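Local coordinates for protein chloroplastic group IIB intron splicing facilitator CRS2, chloroplastic (Zea mays, PDB 1RYB) that is required for splicing of group IIB introns in chloroplasts, forming complexes with CAF1 or CAF2, and belongs to the peptidyl-tRNA hydrolase family without having hydrolase activity, at residues 114-119 / 146-151; 38-43 / 177-182; 86-91 / 131-136; 19-24 / 102-107; 28-33 / 162-167. One frame throughout, in Å; residues are numbered along the deposited sequence.

Contact 1 of 5, residues 114-119 / 146-151; sequences GVLRLQ and LSIGIG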
# COMPACT_ATOMS: atom_id res chain seq x y z
N GLY A 114 13.35 -0.34 4.21
CA GLY A 114 13.52 0.72 3.23
C GLY A 114 13.64 0.19 1.77
O GLY A 114 13.67 0.97 0.81
N VAL A 115 13.80 -1.09 1.57
CA VAL A 115 13.92 -1.58 0.19
C VAL A 115 12.54 -1.74 -0.44
O VAL A 115 11.62 -2.33 0.14
CB VAL A 115 14.66 -2.93 0.22
CG1 VAL A 115 14.74 -3.51 -1.18
CG2 VAL A 115 16.09 -2.64 0.71
N LEU A 116 12.39 -1.23 -1.69
CA LEU A 116 11.09 -1.39 -2.36
C LEU A 116 11.12 -2.53 -3.33
O LEU A 116 12.15 -2.82 -3.96
CB LEU A 116 10.76 -0.12 -3.19
CG LEU A 116 10.60 1.16 -2.35
CD1 LEU A 116 10.26 2.37 -3.25
CD2 LEU A 116 9.49 1.02 -1.31
N ARG A 117 9.98 -3.10 -3.59
CA ARG A 117 9.95 -4.07 -4.66
C ARG A 117 8.60 -4.02 -5.34
O ARG A 117 7.56 -3.84 -4.69
CB ARG A 117 10.32 -5.46 -4.15
CG ARG A 117 9.89 -6.58 -5.06
CD ARG A 117 10.24 -7.99 -4.54
NE ARG A 117 10.39 -8.92 -5.65
CZ ARG A 117 10.85 -10.18 -5.56
NH1 ARG A 117 11.24 -10.71 -4.38
NH2 ARG A 117 10.93 -10.93 -6.68
N LEU A 118 8.58 -4.20 -6.68
CA LEU A 118 7.29 -4.17 -7.34
C LEU A 118 7.02 -5.51 -7.93
O LEU A 118 7.84 -5.97 -8.67
CB LEU A 118 7.37 -3.14 -8.48
CG LEU A 118 6.19 -3.32 -9.40
CD1 LEU A 118 4.91 -2.89 -8.67
CD2 LEU A 118 6.38 -2.47 -10.65
N GLN A 119 5.85 -6.09 -7.68
CA GLN A 119 5.45 -7.38 -8.27
C GLN A 119 4.11 -7.27 -8.93
O GLN A 119 3.33 -6.50 -8.48
CB GLN A 119 5.36 -8.57 -7.31
CG GLN A 119 6.71 -8.91 -6.70
CD GLN A 119 6.58 -9.76 -5.46
OE1 GLN A 119 6.86 -10.98 -5.47
NE2 GLN A 119 6.04 -9.15 -4.42
N LEU A 146 3.32 -3.05 -4.37
CA LEU A 146 4.58 -2.40 -4.07
C LEU A 146 4.88 -2.73 -2.63
O LEU A 146 4.17 -2.29 -1.69
CB LEU A 146 4.53 -0.87 -4.23
CG LEU A 146 5.83 -0.16 -3.88
CD1 LEU A 146 6.93 -0.44 -4.91
CD2 LEU A 146 5.55 1.34 -3.79
N SER A 147 5.92 -3.59 -2.41
CA SER A 147 6.30 -4.00 -1.05
C SER A 147 7.24 -2.96 -0.53
O SER A 147 8.14 -2.51 -1.28
CB SER A 147 7.09 -5.34 -1.05
OG SER A 147 6.28 -6.39 -1.52
N ILE A 148 7.07 -2.58 0.73
CA ILE A 148 7.96 -1.64 1.40
C ILE A 148 8.67 -2.42 2.51
O ILE A 148 8.03 -2.77 3.49
CB ILE A 148 7.24 -0.43 2.04
CG1 ILE A 148 6.61 0.38 0.94
CG2 ILE A 148 8.26 0.43 2.75
CD1 ILE A 148 5.57 1.38 1.47
N GLY A 149 9.99 -2.73 2.31
CA GLY A 149 10.69 -3.56 3.28
C GLY A 149 10.75 -2.92 4.64
O GLY A 149 10.98 -1.73 4.82
N ILE A 150 10.54 -3.75 5.63
CA ILE A 150 10.70 -3.33 7.04
C ILE A 150 11.67 -4.27 7.86
O ILE A 150 11.93 -4.05 9.02
CB ILE A 150 9.34 -3.15 7.77
CG1 ILE A 150 8.52 -4.48 7.83
CG2 ILE A 150 8.56 -2.01 7.12
CD1 ILE A 150 7.48 -4.52 8.96
N GLY A 151 12.18 -5.30 7.20
CA GLY A 151 13.07 -6.30 7.80
C GLY A 151 12.35 -7.17 8.79
O GLY A 151 11.17 -7.07 8.90
O HOH W 1 5.93 -6.49 -4.24
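Arg-117 and Ser-147 form an antiparallel hydrogen-bonded pair between segments 116-119 and 146-149, whose axes pass 4.7 Å apart at 158°. The pair is closed by Arg-117 N to Ser-147 O (3.0 Å) and Ser-147 N to Arg-117 O (2.8 Å). Beyond it, Gly-149 N reaches Val-115 O at 2.7 Å; a side chain on Gly-149 would press against that same oxygen. Leu-116 and Ile-148 lie side by side and point the same way, with Leu-116 CD2 3.7 Å from Ile-148 CG1. Leu-146, its CG anti to the backbone N (chi1 178°) and chi2 at 70°, brings CD1 to 3.5 Å from Arg-117 O. On the other face Ser-147 OG meets a water at 2.7 Å, which also donates to Arg-117 O and accepts from Gln-119 NE2. Ser-147 OG is further bonded to Tyr-106 OH and Asp-108 OD2, and Gln-119 OE1 lies over the centre of the Arg-117 guanidinium. The strand pair is thus a worked case of two-faced chemistry: the leucines and Ile-148 make an apolar face against helices 37-48 and 169-192, while the Ser-147 face is polar and knit together partly through water.

Contact 2 of 5, residues 38-43 / 177-182; sequences GFEMVD and TALEQG
Met-41 and Leu-179 meet where two helices pack together on one face of the central sheet of this alpha/beta fold. The axes of 38-43 and 177-182 pass 9.5 Å apart at 50°, and Met-41 and Leu-179 carry most of the contact. Met-41 CG stands anti to the backbone N (chi1 -174°), after which the chain bends twice and folds its end onto the partner helix. SD comes to rest 3.7 Å from Gly-182 CA, and the terminal CE lies 3.6 Å from Ala-178 O, an oxygen already engaged by Gly-182 N within its own helix. Gly-182 makes this possible: a CB there would collide with Met-41 CE, so the glycine is in effect the socket for the thioether. From segment 177-182, Leu-179 CD2 touches the first helix at the backbone, 3.8 Å from Met-41 CA, and is as near to Met-41 CE. Its other branch, CD1, stands 3.7 Å from Glu-40 OE2, the two side chains crossing at about a right angle. That carboxylate oxygen forms a salt bridge to Arg-172 of helix 169-192, so it too links the two helices, and the contact is an apolar centre with an ion pair at its margin. Below the two helices runs the sheet: Met-41 rests on Leu-116 of strand 116-119 and on Ile-105 of strand 102-108, Val-42 shares Ile-105, and Ala-178 and Gln-181 cover Leu-116, which places helix 169-192 over the sheet's edge and helix 37-48 nearer its middle.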
# COMPACT_ATOMS: atom_id res chain seq x y z
N GLY A 38 2.34 1.44 4.51
CA GLY A 38 1.57 1.61 3.28
C GLY A 38 0.73 2.87 3.29
O GLY A 38 0.52 3.54 2.26
N PHE A 39 0.20 3.19 4.43
CA PHE A 39 -0.55 4.45 4.60
C PHE A 39 0.39 5.66 4.31
O PHE A 39 0.04 6.63 3.62
CB PHE A 39 -1.02 4.58 6.07
CG PHE A 39 -2.39 3.96 6.39
CD1 PHE A 39 -3.03 3.08 5.52
CD2 PHE A 39 -3.04 4.32 7.58
CE1 PHE A 39 -4.29 2.57 5.87
CE2 PHE A 39 -4.29 3.83 7.95
CZ PHE A 39 -4.91 2.93 7.08
N GLU A 40 1.63 5.60 4.84
CA GLU A 40 2.56 6.70 4.59
C GLU A 40 2.80 6.89 3.12
O GLU A 40 2.92 8.00 2.62
CB GLU A 40 3.93 6.42 5.29
CG GLU A 40 3.80 6.43 6.87
CD GLU A 40 5.19 6.42 7.50
OE1 GLU A 40 5.53 5.64 8.35
OE2 GLU A 40 6.03 7.18 6.89
N MET A 41 2.99 5.78 2.39
CA MET A 41 3.27 5.87 0.94
C MET A 41 2.11 6.50 0.20
O MET A 41 2.30 7.36 -0.65
CB MET A 41 3.59 4.49 0.31
CG MET A 41 4.02 4.55 -1.15
SD MET A 41 5.64 5.33 -1.35
CE MET A 41 6.74 3.99 -0.81
N VAL A 42 0.90 5.98 0.45
CA VAL A 42 -0.24 6.59 -0.20
C VAL A 42 -0.43 8.08 0.22
O VAL A 42 -0.84 8.91 -0.60
CB VAL A 42 -1.55 5.75 -0.18
CG1 VAL A 42 -1.28 4.40 -0.81
CG2 VAL A 42 -2.12 5.59 1.20
N ASP A 43 -0.14 8.42 1.43
CA ASP A 43 -0.24 9.82 1.81
C ASP A 43 0.68 10.64 1.00
O ASP A 43 0.37 11.73 0.62
CB ASP A 43 0.11 10.07 3.29
CG ASP A 43 -1.03 9.65 4.22
OD1 ASP A 43 -2.19 9.62 3.89
OD2 ASP A 43 -0.62 9.38 5.44
N THR A 177 13.49 7.88 2.50
CA THR A 177 14.07 7.80 1.21
C THR A 177 13.23 6.92 0.35
O THR A 177 13.07 7.11 -0.87
CB THR A 177 15.47 7.22 1.34
OG1 THR A 177 16.27 8.26 1.92
CG2 THR A 177 16.01 6.92 0.01
N ALA A 178 12.74 5.88 0.95
CA ALA A 178 11.92 4.96 0.15
C ALA A 178 10.61 5.63 -0.30
O ALA A 178 10.07 5.32 -1.36
CB ALA A 178 11.53 3.73 0.95
N LEU A 179 10.05 6.49 0.55
CA LEU A 179 8.80 7.10 0.13
C LEU A 179 9.06 7.97 -1.10
O LEU A 179 8.22 8.09 -1.97
CB LEU A 179 8.12 7.97 1.21
CG LEU A 179 7.91 7.19 2.51
CD1 LEU A 179 7.54 8.17 3.63
CD2 LEU A 179 6.77 6.16 2.31
N GLU A 180 10.18 8.67 -1.12
CA GLU A 180 10.38 9.52 -2.25
C GLU A 180 10.52 8.66 -3.51
O GLU A 180 10.06 9.01 -4.63
CB GLU A 180 11.64 10.36 -2.04
CG GLU A 180 11.40 11.51 -1.05
CD GLU A 180 10.11 12.24 -1.30
OE1 GLU A 180 9.20 12.29 -0.48
OE2 GLU A 180 10.07 12.84 -2.46
N GLN A 181 11.18 7.50 -3.33
CA GLN A 181 11.43 6.63 -4.48
C GLN A 181 10.14 6.03 -4.97
O GLN A 181 9.94 5.87 -6.19
CB GLN A 181 12.38 5.50 -4.08
CG GLN A 181 12.48 4.45 -5.19
CD GLN A 181 13.32 3.26 -4.77
OE1 GLN A 181 13.72 3.14 -3.58
NE2 GLN A 181 13.70 2.44 -5.76
N GLY A 182 9.30 5.72 -3.97
CA GLY A 182 7.98 5.10 -4.21
C GLY A 182 7.04 5.95 -5.06
O GLY A 182 6.31 5.44 -5.94

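Contact 3 of 5, residues 86-91 / 131-136; sequences EAIGPL and QNVIEH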
# COMPACT_ATOMS: atom_id res chain seq x y z
N GLU A 86 -12.33 -6.14 2.80
CA GLU A 86 -13.70 -5.71 2.98
C GLU A 86 -13.90 -4.32 2.48
O GLU A 86 -15.00 -3.99 2.09
CB GLU A 86 -14.18 -5.81 4.47
CG GLU A 86 -14.25 -7.30 4.85
CD GLU A 86 -14.80 -7.56 6.22
OE1 GLU A 86 -14.66 -8.62 6.74
OE2 GLU A 86 -15.27 -6.52 6.85
N ALA A 87 -12.85 -3.47 2.59
CA ALA A 87 -12.92 -2.11 2.10
C ALA A 87 -12.60 -2.04 0.57
O ALA A 87 -13.29 -1.39 -0.22
CB ALA A 87 -11.88 -1.26 2.82
N ILE A 88 -11.49 -2.72 0.14
CA ILE A 88 -11.02 -2.61 -1.21
C ILE A 88 -11.89 -3.29 -2.26
O ILE A 88 -12.09 -2.76 -3.36
CB ILE A 88 -9.57 -3.03 -1.28
CG1 ILE A 88 -8.71 -1.99 -0.52
CG2 ILE A 88 -9.12 -3.17 -2.73
CD1 ILE A 88 -7.42 -2.61 0.04
N GLY A 89 -12.40 -4.49 -1.97
CA GLY A 89 -13.23 -5.16 -2.99
C GLY A 89 -14.37 -4.30 -3.46
O GLY A 89 -14.56 -4.14 -4.65
N PRO A 90 -15.19 -3.80 -2.53
CA PRO A 90 -16.32 -3.01 -2.91
C PRO A 90 -15.95 -1.76 -3.66
O PRO A 90 -16.73 -1.30 -4.51
CB PRO A 90 -17.17 -2.74 -1.66
CG PRO A 90 -16.85 -3.95 -0.78
CD PRO A 90 -15.41 -4.29 -1.13
N LEU A 91 -14.83 -1.16 -3.31
CA LEU A 91 -14.42 0.04 -4.04
C LEU A 91 -14.06 -0.29 -5.53
O LEU A 91 -14.33 0.48 -6.47
CB LEU A 91 -13.18 0.68 -3.35
CG LEU A 91 -13.56 1.45 -2.06
CD1 LEU A 91 -12.29 1.88 -1.21
CD2 LEU A 91 -14.53 2.64 -2.41
N GLN A 131 -3.56 -10.85 2.67
CA GLN A 131 -4.33 -12.04 2.60
C GLN A 131 -5.81 -11.73 2.49
O GLN A 131 -6.52 -12.31 1.70
CB GLN A 131 -4.04 -12.90 3.84
CG GLN A 131 -4.92 -14.16 3.80
CD GLN A 131 -4.77 -14.99 5.05
OE1 GLN A 131 -4.17 -14.55 6.07
NE2 GLN A 131 -5.33 -16.20 5.00
N ASN A 132 -6.33 -10.84 3.34
CA ASN A 132 -7.73 -10.48 3.25
C ASN A 132 -8.10 -9.82 1.92
O ASN A 132 -9.22 -10.00 1.44
CB ASN A 132 -8.13 -9.54 4.42
CG ASN A 132 -9.62 -9.37 4.56
OD1 ASN A 132 -10.18 -8.30 4.27
ND2 ASN A 132 -10.31 -10.47 4.91
N VAL A 133 -7.17 -9.04 1.31
CA VAL A 133 -7.49 -8.41 -0.01
C VAL A 133 -7.68 -9.48 -1.05
O VAL A 133 -8.58 -9.45 -1.83
CB VAL A 133 -6.41 -7.41 -0.48
CG1 VAL A 133 -6.64 -6.95 -1.92
CG2 VAL A 133 -6.27 -6.22 0.51
N ILE A 134 -6.79 -10.42 -1.07
CA ILE A 134 -6.87 -11.48 -2.06
C ILE A 134 -8.21 -12.24 -1.95
O ILE A 134 -8.91 -12.58 -2.93
CB ILE A 134 -5.62 -12.45 -2.01
CG1 ILE A 134 -4.34 -11.77 -2.55
CG2 ILE A 134 -5.93 -13.77 -2.78
CD1 ILE A 134 -3.00 -12.39 -2.01
N GLU A 135 -8.54 -12.59 -0.74
CA GLU A 135 -9.75 -13.26 -0.56
C GLU A 135 -10.94 -12.41 -1.10
O GLU A 135 -11.80 -12.93 -1.77
CB GLU A 135 -9.89 -13.61 0.95
CG GLU A 135 -11.35 -13.64 1.44
CD GLU A 135 -11.47 -14.06 2.86
OE1 GLU A 135 -12.56 -14.13 3.42
OE2 GLU A 135 -10.28 -14.39 3.41
N HIS A 136 -11.01 -11.10 -0.80
CA HIS A 136 -12.08 -10.25 -1.28
C HIS A 136 -12.02 -9.92 -2.75
O HIS A 136 -12.91 -9.23 -3.28
CB HIS A 136 -12.34 -9.00 -0.44
CG HIS A 136 -12.96 -9.36 0.85
ND1 HIS A 136 -14.30 -9.13 1.09
CD2 HIS A 136 -12.40 -9.91 1.99
CE1 HIS A 136 -14.53 -9.54 2.35
NE2 HIS A 136 -13.43 -10.04 2.91
O HOH W 2 -13.28 -10.47 5.67
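Glu-86 and Asn-132 begin the contact with a weak, bent hydrogen bond, Glu-86 N to Asn-132 OD1 at 3.4 Å. The same oxygen also accepts from Gly-85 N, so one amide serves two backbone donors in the early turns of helix 84-94. Glu-86 N stands as well over the centre of the His-136 ring, 3.7 Å above its plane. The Glu-86 side chain leaves with CG anti to the carbonyl carbon (chi1 -68°), which sets that methylene against the ring, 3.4 Å from His-136 CE1. Farther out, the carboxylate is turned 57° from the ring plane, and OE1 takes a short 2.5 Å bond from a water. This water accepts from Asn-132 ND2 at 3.1 Å and lies in the ring plane 2.8 Å from His-136 NE2, tying three polar side chains together. Ile-88 points at the other helix and places CD1 3.8 Å from Val-133 CG2; it also packs on Ala-21 of the sheet. At Gly-89 the helices come close, with Gly-89 CA 4.1 Å from His-136 O, and a side chain there would be tight against that oxygen. Pro-90 follows, and the helix kinks at its nitrogen. The helices, 34° apart, therefore meet through an apolar pair on the sheet side and a hydrated polar cluster beside it. Asn-132 stands near Asn-82 and Asn-128, predicted by similarity to bind tRNA, and the nearby carboxylate may favour a protonated His-136.

Contact 4 of 5, residues 19-24 / 102-107; sequences LIAGLG and ILLIYD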
# COMPACT_ATOMS: atom_id res chain seq x y z
N LEU A 19 -6.76 1.94 -8.69
CA LEU A 19 -7.10 2.09 -7.30
C LEU A 19 -5.81 1.83 -6.58
O LEU A 19 -5.28 0.75 -6.70
CB LEU A 19 -8.22 1.11 -6.92
CG LEU A 19 -8.76 1.22 -5.47
CD1 LEU A 19 -9.91 0.16 -5.39
CD2 LEU A 19 -7.66 0.73 -4.50
N ILE A 20 -5.27 2.83 -5.89
CA ILE A 20 -4.02 2.73 -5.24
C ILE A 20 -4.29 2.66 -3.76
O ILE A 20 -4.69 3.70 -3.12
CB ILE A 20 -3.13 3.98 -5.62
CG1 ILE A 20 -2.83 3.99 -7.17
CG2 ILE A 20 -1.80 3.93 -4.82
CD1 ILE A 20 -2.26 5.28 -7.64
N ALA A 21 -4.06 1.47 -3.19
CA ALA A 21 -4.43 1.29 -1.76
C ALA A 21 -3.24 1.00 -0.88
O ALA A 21 -2.45 0.17 -1.22
CB ALA A 21 -5.45 0.12 -1.65
N GLY A 22 -3.11 1.74 0.21
CA GLY A 22 -2.02 1.54 1.17
C GLY A 22 -2.68 0.93 2.43
O GLY A 22 -3.77 1.40 2.88
N LEU A 23 -2.07 -0.20 2.93
CA LEU A 23 -2.56 -0.94 4.09
C LEU A 23 -2.09 -0.36 5.42
O LEU A 23 -0.96 0.17 5.56
CB LEU A 23 -2.17 -2.40 3.98
CG LEU A 23 -2.70 -2.99 2.66
CD1 LEU A 23 -2.55 -4.49 2.71
CD2 LEU A 23 -4.22 -2.67 2.53
N GLY A 24 -2.90 -0.55 6.42
CA GLY A 24 -2.58 -0.04 7.80
C GLY A 24 -3.75 -0.26 8.72
O GLY A 24 -4.82 -0.78 8.28
N ILE A 102 -5.44 -2.60 -9.59
CA ILE A 102 -5.62 -2.50 -8.16
C ILE A 102 -4.25 -2.64 -7.57
O ILE A 102 -3.72 -3.77 -7.51
CB ILE A 102 -6.51 -3.62 -7.63
CG1 ILE A 102 -7.92 -3.56 -8.30
CG2 ILE A 102 -6.62 -3.48 -6.10
CD1 ILE A 102 -8.80 -4.71 -7.89
N LEU A 103 -3.65 -1.48 -7.14
CA LEU A 103 -2.29 -1.50 -6.63
C LEU A 103 -2.31 -1.54 -5.14
O LEU A 103 -2.80 -0.59 -4.50
CB LEU A 103 -1.51 -0.27 -7.14
CG LEU A 103 -0.12 -0.01 -6.57
CD1 LEU A 103 0.83 -1.17 -6.95
CD2 LEU A 103 0.40 1.25 -7.28
N LEU A 104 -1.67 -2.60 -4.57
CA LEU A 104 -1.56 -2.68 -3.12
C LEU A 104 -0.19 -2.27 -2.67
O LEU A 104 0.81 -2.75 -3.19
CB LEU A 104 -1.84 -4.11 -2.51
CG LEU A 104 -3.28 -4.33 -2.14
CD1 LEU A 104 -3.65 -3.60 -0.86
CD2 LEU A 104 -4.23 -3.97 -3.31
N ILE A 105 -0.13 -1.43 -1.62
CA ILE A 105 1.12 -0.94 -1.03
C ILE A 105 1.17 -1.35 0.44
O ILE A 105 0.26 -0.99 1.19
CB ILE A 105 1.24 0.60 -1.24
CG1 ILE A 105 1.01 0.91 -2.72
CG2 ILE A 105 2.65 1.08 -0.78
CD1 ILE A 105 1.40 2.37 -3.04
N TYR A 106 2.25 -2.02 0.88
CA TYR A 106 2.22 -2.54 2.28
C TYR A 106 3.61 -2.88 2.78
O TYR A 106 4.56 -2.84 2.02
CB TYR A 106 1.33 -3.83 2.29
CG TYR A 106 2.01 -4.95 1.44
CD1 TYR A 106 2.88 -5.86 2.03
CD2 TYR A 106 1.92 -4.99 0.05
CE1 TYR A 106 3.49 -6.85 1.26
CE2 TYR A 106 2.67 -5.86 -0.75
CZ TYR A 106 3.41 -6.86 -0.12
OH TYR A 106 4.16 -7.78 -0.86
N ASP A 107 3.72 -3.11 4.08
CA ASP A 107 5.03 -3.45 4.75
C ASP A 107 5.42 -4.88 4.46
O ASP A 107 4.59 -5.78 4.54
CB ASP A 107 4.92 -3.29 6.28
CG ASP A 107 3.66 -3.92 6.78
OD1 ASP A 107 2.53 -3.75 6.31
OD2 ASP A 107 3.88 -4.74 7.74
O HOH W 3 1.45 -1.17 5.36
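Leu-19 O receives Leu-103 N at 2.8 Å, the first rung of a parallel ladder in which donor and acceptor change sides at each step. Leu-103 O takes Ala-21 N at 2.7 Å, with an almost straight N-H...O angle of 174°. Ala-21 O then takes Ile-105 N at 2.8 Å, and Ile-105 O takes Leu-23 N at 3.0 Å. The residues between turn their polar groups to the other neighbours: Ile-20 and Gly-22 bond to Val-75 of strand 70-77, Leu-104 to Leu-146 of strand 145-149. Strands 18-22 and 102-108 are thus inner, adjacent parallel strands of the mixed sheet, at the middle of the peptidyl-tRNA hydrolase fold. Where they end, a water lies 2.8 Å from Leu-23 O and 3.0 Å from Asp-107 OD1, though it cannot serve every acceptor round it at once. Asp-107 OD1 is bonded also to His-127 NE2, and OD2 to His-35 ND1, the pair that by similarity corresponds to the enzymes' catalytic aspartate and histidine. Leu-23 CG stands anti to the carbonyl carbon (chi1 -57°), which brings it up against Leu-104 CD1. The two leucines cross obliquely, Leu-23 CD2 lying 3.6 Å from Leu-104 CD1, and Leu-23 also runs alongside Tyr-106. An alanine at Leu-23 would probably open a gap between Leu-104 CD1 and Tyr-106 CB, leaving the Leu-104 side chain freer to turn. On the face opposite Leu-104, Ile-20 and Ile-105 lie side by side, CG2 of the first 4.0 Å from CD1 of the second, with helix 37-48 packed on Ile-105.

Contact 5 of 5, residues 28-33 / 162-167; sequences NKYYGT and FLLQKF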
# COMPACT_ATOMS: atom_id res chain seq x y z
N ASN A 28 -5.03 7.07 15.78
CA ASN A 28 -3.78 7.73 16.28
C ASN A 28 -2.73 6.77 16.81
O ASN A 28 -1.51 6.98 16.66
CB ASN A 28 -4.16 8.66 17.42
CG ASN A 28 -5.19 9.60 16.93
OD1 ASN A 28 -5.01 10.15 15.84
ND2 ASN A 28 -6.37 9.56 17.55
N LYS A 29 -3.20 5.77 17.49
CA LYS A 29 -2.33 4.79 18.10
C LYS A 29 -1.34 4.11 17.13
O LYS A 29 -0.28 3.60 17.55
CB LYS A 29 -3.19 3.77 18.83
CG LYS A 29 -3.58 2.50 18.12
CD LYS A 29 -3.92 1.35 19.09
CE LYS A 29 -5.39 1.33 19.55
NZ LYS A 29 -5.63 0.43 20.70
N TYR A 30 -1.75 4.08 15.82
CA TYR A 30 -1.03 3.34 14.77
C TYR A 30 -0.20 4.20 13.91
O TYR A 30 0.61 3.72 13.11
CB TYR A 30 -1.98 2.49 13.92
CG TYR A 30 -2.73 1.48 14.76
CD1 TYR A 30 -2.03 0.41 15.32
CD2 TYR A 30 -4.09 1.60 15.02
CE1 TYR A 30 -2.69 -0.58 16.02
CE2 TYR A 30 -4.78 0.67 15.80
CZ TYR A 30 -4.05 -0.40 16.32
OH TYR A 30 -4.69 -1.36 17.08
N TYR A 31 -0.36 5.44 14.11
CA TYR A 31 0.33 6.36 13.29
C TYR A 31 1.80 6.16 13.42
O TYR A 31 2.30 6.10 14.51
CB TYR A 31 -0.12 7.83 13.63
CG TYR A 31 0.56 8.87 12.75
CD1 TYR A 31 0.00 9.29 11.54
CD2 TYR A 31 1.82 9.35 13.11
CE1 TYR A 31 0.67 10.21 10.71
CE2 TYR A 31 2.50 10.25 12.29
CZ TYR A 31 1.93 10.67 11.09
OH TYR A 31 2.62 11.56 10.26
N GLY A 32 2.52 6.05 12.30
CA GLY A 32 3.96 5.93 12.34
C GLY A 32 4.49 4.53 12.58
O GLY A 32 5.69 4.30 12.52
N THR A 33 3.56 3.59 12.84
CA THR A 33 3.94 2.21 13.10
C THR A 33 4.33 1.49 11.82
O THR A 33 3.95 1.88 10.72
CB THR A 33 2.88 1.48 13.90
OG1 THR A 33 1.71 1.33 13.14
CG2 THR A 33 2.53 2.24 15.23
N PHE A 162 6.65 -5.80 17.01
CA PHE A 162 7.51 -5.16 16.06
C PHE A 162 6.68 -4.42 15.02
O PHE A 162 6.99 -3.31 14.63
CB PHE A 162 8.36 -6.25 15.40
CG PHE A 162 9.25 -5.78 14.31
CD1 PHE A 162 10.32 -4.93 14.57
CD2 PHE A 162 9.02 -6.20 13.00
CE1 PHE A 162 11.17 -4.46 13.57
CE2 PHE A 162 9.86 -5.76 11.98
CZ PHE A 162 10.93 -4.89 12.27
N LEU A 163 5.59 -5.02 14.62
CA LEU A 163 4.76 -4.36 13.60
C LEU A 163 4.13 -3.15 14.09
O LEU A 163 3.81 -2.22 13.33
CB LEU A 163 3.65 -5.26 13.06
CG LEU A 163 4.12 -6.49 12.30
CD1 LEU A 163 2.89 -7.42 12.03
CD2 LEU A 163 4.83 -6.13 10.99
N LEU A 164 3.84 -3.19 15.38
CA LEU A 164 3.05 -2.19 15.95
C LEU A 164 3.81 -1.18 16.70
O LEU A 164 3.23 -0.42 17.46
CB LEU A 164 1.93 -2.79 16.85
CG LEU A 164 0.99 -3.71 16.13
CD1 LEU A 164 -0.11 -4.12 17.12
CD2 LEU A 164 0.35 -3.05 14.89
N GLN A 165 5.09 -1.10 16.38
CA GLN A 165 6.04 -0.09 16.90
C GLN A 165 6.52 0.84 15.83
O GLN A 165 6.35 0.59 14.66
CB GLN A 165 7.26 -0.75 17.53
CG GLN A 165 6.94 -1.02 19.03
CD GLN A 165 7.03 0.28 19.83
OE1 GLN A 165 6.85 0.29 21.07
NE2 GLN A 165 7.32 1.39 19.12
N LYS A 166 7.02 1.96 16.23
CA LYS A 166 7.48 2.95 15.26
C LYS A 166 8.86 2.58 14.74
O LYS A 166 9.60 1.80 15.34
CB LYS A 166 7.50 4.29 15.97
CG LYS A 166 6.05 4.77 16.23
CD LYS A 166 5.89 6.30 16.40
CE LYS A 166 4.56 6.72 17.05
NZ LYS A 166 4.33 8.18 17.10
N PHE A 167 9.25 3.16 13.63
CA PHE A 167 10.53 2.89 13.11
C PHE A 167 11.55 3.58 13.99
O PHE A 167 11.28 4.69 14.48
CB PHE A 167 10.65 3.53 11.72
CG PHE A 167 9.86 2.80 10.64
CD1 PHE A 167 8.66 3.33 10.16
CD2 PHE A 167 10.29 1.55 10.16
CE1 PHE A 167 7.98 2.68 9.11
CE2 PHE A 167 9.62 0.89 9.13
CZ PHE A 167 8.39 1.42 8.70
O HOH W 4 7.74 5.88 12.44
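Tyr-30 and Leu-164 lie side by side and point the same way, with Tyr-30 CE1 4.1 Å from Leu-164 CD2. Thr-33 is wedged between its own turn and segment 162-167. Its OG1 occupies the crowded position between the backbone N and the carbonyl carbon (chi1 67°), from where it donates to Tyr-30 O at 2.6 Å. That carbonyl also holds Thr-33 N, the closing bond of a type II turn in which Gly-32 has the positive phi that calls for glycine. Thr-33 CG2 meanwhile approaches Leu-164 O to 3.5 Å. An alanine at Thr-33 would probably leave Tyr-30 O without its hydroxyl partner and open a gap over Leu-164 O. Lys-166 stretches out alongside the turn, its CE 3.5 Å from Tyr-31 O. The backbones meet by CA-H...O contacts, Thr-33 CA to Gln-165 O at 3.3 Å and Lys-166 CA to Gly-32 O at 3.5 Å. A water donates to Gly-32 O at 2.6 Å and is weakly bonded by Phe-167 N. Tyr-30 is a tRNA-binding residue by similarity. The contact joins the loop between strand 18-22 and helix 37-48 to the chain leaving helix 159-163; Phe-167, at the end of the segment, packs on both helix 37-48 and helix 169-192, while the Leu-163 side chain lies about 4 Å from those of His-35 and Asp-107.

From the N terminus, contact 4 opens at strand 18-22, contact 5 at the loop that follows and contact 2 at helix 37-48. Contact 3 then opens at 86-91, just before 102-107 closes contact 4. Contact 1 starts at 114-119; contact 3 closes at 131-136 and contact 1 at 146-151. Contact 5 closes at 162-167 and contact 2 last, at 177-182. Contacts 2, 4 and 5 cross one another, contact 3 crosses both 4 and 1, and contacts 1 and 3 nest inside the loops of 2 and 5. The sheet runs through contacts 4 and 1, with contact 2 and contact 3 layered on its two faces and contact 5 beyond the strand ends.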